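Sugar kinase (Agrobacterium tumefaciens, PDB 2RBC) probably phosphorylates a sugar or related carbohydrate with ATP, as a putative ribokinase-like member of the pfkB family of carbohydrate kinases. Local coordinates at residues A[238-241]-A[247-250]; A[250-253]-A[258-261]. All coordinates share one frame; numbering follows the deposited sequence.

Contacts 1 and 2 are two successive beta hairpins that share strand 248-251, the middle of three antiparallel strands at one end of the large mixed sheet. Contact 1 joins it to 238-242, which also pairs in parallel with 206-210, and is almost wholly buried; contact 2 adds 258-261 and is only partly buried. Their centres lie about 5 Å apart, and W250 serves both, meeting F238 in one and H259 in the other. The chemistry shifts accordingly: contact 1 is backbone pairing plus apolar and aromatic packing, whereas contact 2 brings in a carboxylate, an imidazole and a sulfate-bound amide. Probable backbone bonds between I239 O and T251 N and between C248 O and Q261 N stitch them together.

Contact 1: residues A[238-241]-A[247-250]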
# COMPACT_ATOMS: atom_id res chain seq x y z
N PHE A 238 30.74 -18.23 15.55
CA PHE A 238 31.09 -17.34 14.43
C PHE A 238 30.30 -16.02 14.53
O PHE A 238 29.06 -16.03 14.59
CB PHE A 238 30.85 -18.06 13.09
CG PHE A 238 31.16 -17.20 11.89
CD1 PHE A 238 30.23 -16.27 11.44
CD2 PHE A 238 32.38 -17.32 11.21
CE1 PHE A 238 30.51 -15.49 10.35
CE2 PHE A 238 32.65 -16.54 10.12
CZ PHE A 238 31.71 -15.63 9.69
N ILE A 239 31.01 -14.88 14.57
CA ILE A 239 30.37 -13.57 14.65
C ILE A 239 30.85 -12.65 13.53
O ILE A 239 32.04 -12.40 13.41
CB ILE A 239 30.72 -12.85 15.96
CG1 ILE A 239 30.39 -13.72 17.20
CG2 ILE A 239 30.04 -11.46 16.02
CD1 ILE A 239 28.92 -13.95 17.45
N ALA A 240 29.90 -12.14 12.75
CA ALA A 240 30.19 -11.13 11.75
C ALA A 240 29.35 -9.87 12.00
O ALA A 240 28.24 -9.94 12.50
CB ALA A 240 29.90 -11.71 10.30
N VAL A 241 29.91 -8.71 11.66
CA VAL A 241 29.13 -7.49 11.62
C VAL A 241 29.29 -6.91 10.22
O VAL A 241 30.44 -6.69 9.78
CB VAL A 241 29.54 -6.46 12.68
CG1 VAL A 241 28.59 -5.23 12.63
CG2 VAL A 241 29.54 -7.08 14.11
N GLY A 247 32.21 -2.83 4.22
CA GLY A 247 32.73 -4.18 4.28
C GLY A 247 32.13 -4.96 5.43
O GLY A 247 31.05 -4.66 5.93
N CYS A 248 32.87 -5.96 5.88
CA CYS A 248 32.41 -6.93 6.87
C CYS A 248 33.59 -7.37 7.75
O CYS A 248 34.63 -7.75 7.25
CB CYS A 248 31.80 -8.11 6.15
SG CYS A 248 31.26 -9.41 7.24
N TRP A 249 33.41 -7.25 9.07
CA TRP A 249 34.37 -7.70 10.05
C TRP A 249 33.84 -8.95 10.71
O TRP A 249 32.65 -9.05 10.95
CB TRP A 249 34.54 -6.64 11.14
CG TRP A 249 35.35 -5.46 10.72
CD1 TRP A 249 36.68 -5.27 10.94
CD2 TRP A 249 34.89 -4.31 10.01
NE1 TRP A 249 37.07 -4.07 10.41
CE2 TRP A 249 35.99 -3.45 9.85
CE3 TRP A 249 33.63 -3.92 9.51
CZ2 TRP A 249 35.90 -2.22 9.21
CZ3 TRP A 249 33.54 -2.66 8.87
CH2 TRP A 249 34.67 -1.85 8.71
N TRP A 250 34.72 -9.91 11.00
CA TRP A 250 34.25 -11.13 11.68
C TRP A 250 35.33 -11.78 12.51
O TRP A 250 36.54 -11.53 12.32
CB TRP A 250 33.66 -12.17 10.68
CG TRP A 250 34.69 -13.02 9.91
CD1 TRP A 250 35.12 -14.25 10.25
CD2 TRP A 250 35.33 -12.68 8.68
NE1 TRP A 250 36.02 -14.71 9.31
CE2 TRP A 250 36.16 -13.77 8.33
CE3 TRP A 250 35.29 -11.56 7.83
CZ2 TRP A 250 36.97 -13.76 7.19
CZ3 TRP A 250 36.06 -11.56 6.69
CH2 TRP A 250 36.89 -12.66 6.38
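F238 and W250 meet obliquely on the face of the sheet that also carries A240. CE2 of F238 comes to 3.4 Å from CD1 of W250, the CE2-CZ side of the phenyl ring meeting the CD1 corner of the indole. The two planes are only 26° apart but slid past each other, with little overlap. F238 reaches across because its CG lies anti to the backbone N (chi1 179°). W250 instead sets CG between its backbone N and carbonyl carbon (chi1 80°), which stands the indole up from the strand. Nearer the strands, CB of A240 packs on CB of W250 at 3.8 Å and, more loosely, on SG of C248 at 4.1 Å. V241 and W249 form the hydrogen-bonded pair: V241 N to W249 O is 2.9 Å and nearly straight, and W249 N to V241 O is 3.1 Å. V241 and W249 point to the other face and touch helix 223-233, whereas C248 and W250, on the A240 side, reach helix 292-307. A short CA-H...O contact, W250 CA to I239 O at 3.1 Å, supplements the pairing. The arrangement is an antiparallel beta hairpin between helices, closing the parallel core of a ribokinase-like alpha/beta fold.

Contact 2: residues A[250-253]-A[258-261]; sequences WTEA and VHFQ. With SO4 (sulfate ion), chain B.
CB of H259 lies over the indole of W250, where the second beta hairpin of the ribokinase-like sheet brings strand 258-261 against 248-251. This is the tight part of the contact. That CB sits 3.4 Å from the centroid of the six-membered ring of W250, only 11° off the ring normal, a CH-pi contact centred on the face. The imidazole runs on obliquely past the pyrrole side, its CD2 3.6 Å from NE1 of W250, the planes at 39°. With CG beside its backbone N (chi1 -56°), H259 is turned back along the indole toward E252. The backbones of the same two residues form a hydrogen-bonded antiparallel pair: H259 N to W250 O is short, 2.7 Å, and W250 N to H259 O closes it. Farther along, CB of Q261 meets the indole edge near its plane at CZ3, while side chains of helix 292-307 also touch W250.

Packing thins toward the turn, where V258 and E252 are both partly exposed. T251 and V258 meet obliquely on the opposite face of the sheet through single methyls, CG2 to CG2 at 3.8 Å. The bent side chain of E252 returns to the indole: W250 NE1 gives a hydrogen bond to E252 OE2, 3.0 Å long, close to the indole plane but reaching OE2 from above the carboxylate plane; the other carboxylate oxygen, OE1 of E252, is bonded to S292 OG. This carboxylate therefore satisfies the indole N-H and helps fix the ring's rotation. The far end of the hairpin is polar. Q261 OE1 accepts hydrogen bonds from R293 and R297, and the amide nitrogen turns to a sulfate, probably from the crystallisation liquor, also held by R297 and R332: Q261 NE2 to sulfate O2 is 2.6 Å.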
# COMPACT_ATOMS: atom_id res chain seq x y z
N TRP A 250 34.72 -9.91 11.00
CA TRP A 250 34.25 -11.13 11.68
C TRP A 250 35.33 -11.78 12.51
O TRP A 250 36.54 -11.53 12.32
CB TRP A 250 33.66 -12.17 10.68
CG TRP A 250 34.69 -13.02 9.91
CD1 TRP A 250 35.12 -14.25 10.25
CD2 TRP A 250 35.33 -12.68 8.68
NE1 TRP A 250 36.02 -14.71 9.31
CE2 TRP A 250 36.16 -13.77 8.33
CE3 TRP A 250 35.29 -11.56 7.83
CZ2 TRP A 250 36.97 -13.76 7.19
CZ3 TRP A 250 36.06 -11.56 6.69
CH2 TRP A 250 36.89 -12.66 6.38
N THR A 251 34.86 -12.63 13.42
CA THR A 251 35.69 -13.52 14.21
C THR A 251 35.15 -14.96 14.08
O THR A 251 33.94 -15.23 14.09
CB THR A 251 35.76 -13.08 15.72
OG1 THR A 251 34.45 -13.09 16.28
CG2 THR A 251 36.35 -11.68 15.90
N GLU A 252 36.09 -15.90 13.96
CA GLU A 252 35.77 -17.32 13.95
C GLU A 252 35.48 -17.81 15.36
O GLU A 252 35.92 -17.22 16.36
CB GLU A 252 36.94 -18.12 13.40
CG GLU A 252 37.46 -17.65 12.05
CD GLU A 252 36.58 -18.06 10.88
OE1 GLU A 252 35.64 -18.88 11.07
OE2 GLU A 252 36.84 -17.53 9.77
N ALA A 253 34.78 -18.95 15.44
CA ALA A 253 34.62 -19.68 16.69
C ALA A 253 35.98 -19.93 17.32
O ALA A 253 36.93 -20.21 16.62
CB ALA A 253 33.92 -21.02 16.45
N VAL A 258 40.35 -10.75 14.62
CA VAL A 258 39.35 -10.02 13.84
C VAL A 258 39.79 -9.99 12.37
O VAL A 258 40.88 -9.55 12.04
CB VAL A 258 39.10 -8.59 14.41
CG1 VAL A 258 38.04 -7.82 13.55
CG2 VAL A 258 38.63 -8.68 15.89
N HIS A 259 38.93 -10.49 11.49
CA HIS A 259 39.17 -10.50 10.04
C HIS A 259 38.30 -9.46 9.42
O HIS A 259 37.24 -9.13 9.94
CB HIS A 259 38.83 -11.87 9.45
CG HIS A 259 39.55 -12.99 10.11
ND1 HIS A 259 40.91 -13.18 9.96
CD2 HIS A 259 39.13 -13.93 10.98
CE1 HIS A 259 41.28 -14.21 10.70
NE2 HIS A 259 40.21 -14.69 11.32
N PHE A 260 38.74 -8.98 8.27
CA PHE A 260 38.03 -7.98 7.54
C PHE A 260 38.02 -8.33 6.05
O PHE A 260 39.03 -8.81 5.49
CB PHE A 260 38.67 -6.60 7.73
CG PHE A 260 38.07 -5.54 6.86
CD1 PHE A 260 36.78 -5.12 7.07
CD2 PHE A 260 38.78 -4.97 5.82
CE1 PHE A 260 36.20 -4.16 6.26
CE2 PHE A 260 38.22 -4.03 5.01
CZ PHE A 260 36.92 -3.62 5.23
N GLN A 261 36.88 -8.07 5.42
CA GLN A 261 36.73 -8.25 3.98
C GLN A 261 36.02 -7.04 3.39
O GLN A 261 34.91 -6.71 3.76
CB GLN A 261 35.93 -9.54 3.69
CG GLN A 261 35.66 -9.82 2.20
CD GLN A 261 36.92 -9.88 1.39
OE1 GLN A 261 37.75 -10.75 1.61
NE2 GLN A 261 37.08 -8.94 0.44
S SO4 B . 39.93 -8.45 -1.31
O1 SO4 B . 41.24 -8.80 -1.84
O2 SO4 B . 39.50 -9.45 -0.34
O3 SO4 B . 39.98 -7.17 -0.59
O4 SO4 B . 39.00 -8.41 -2.43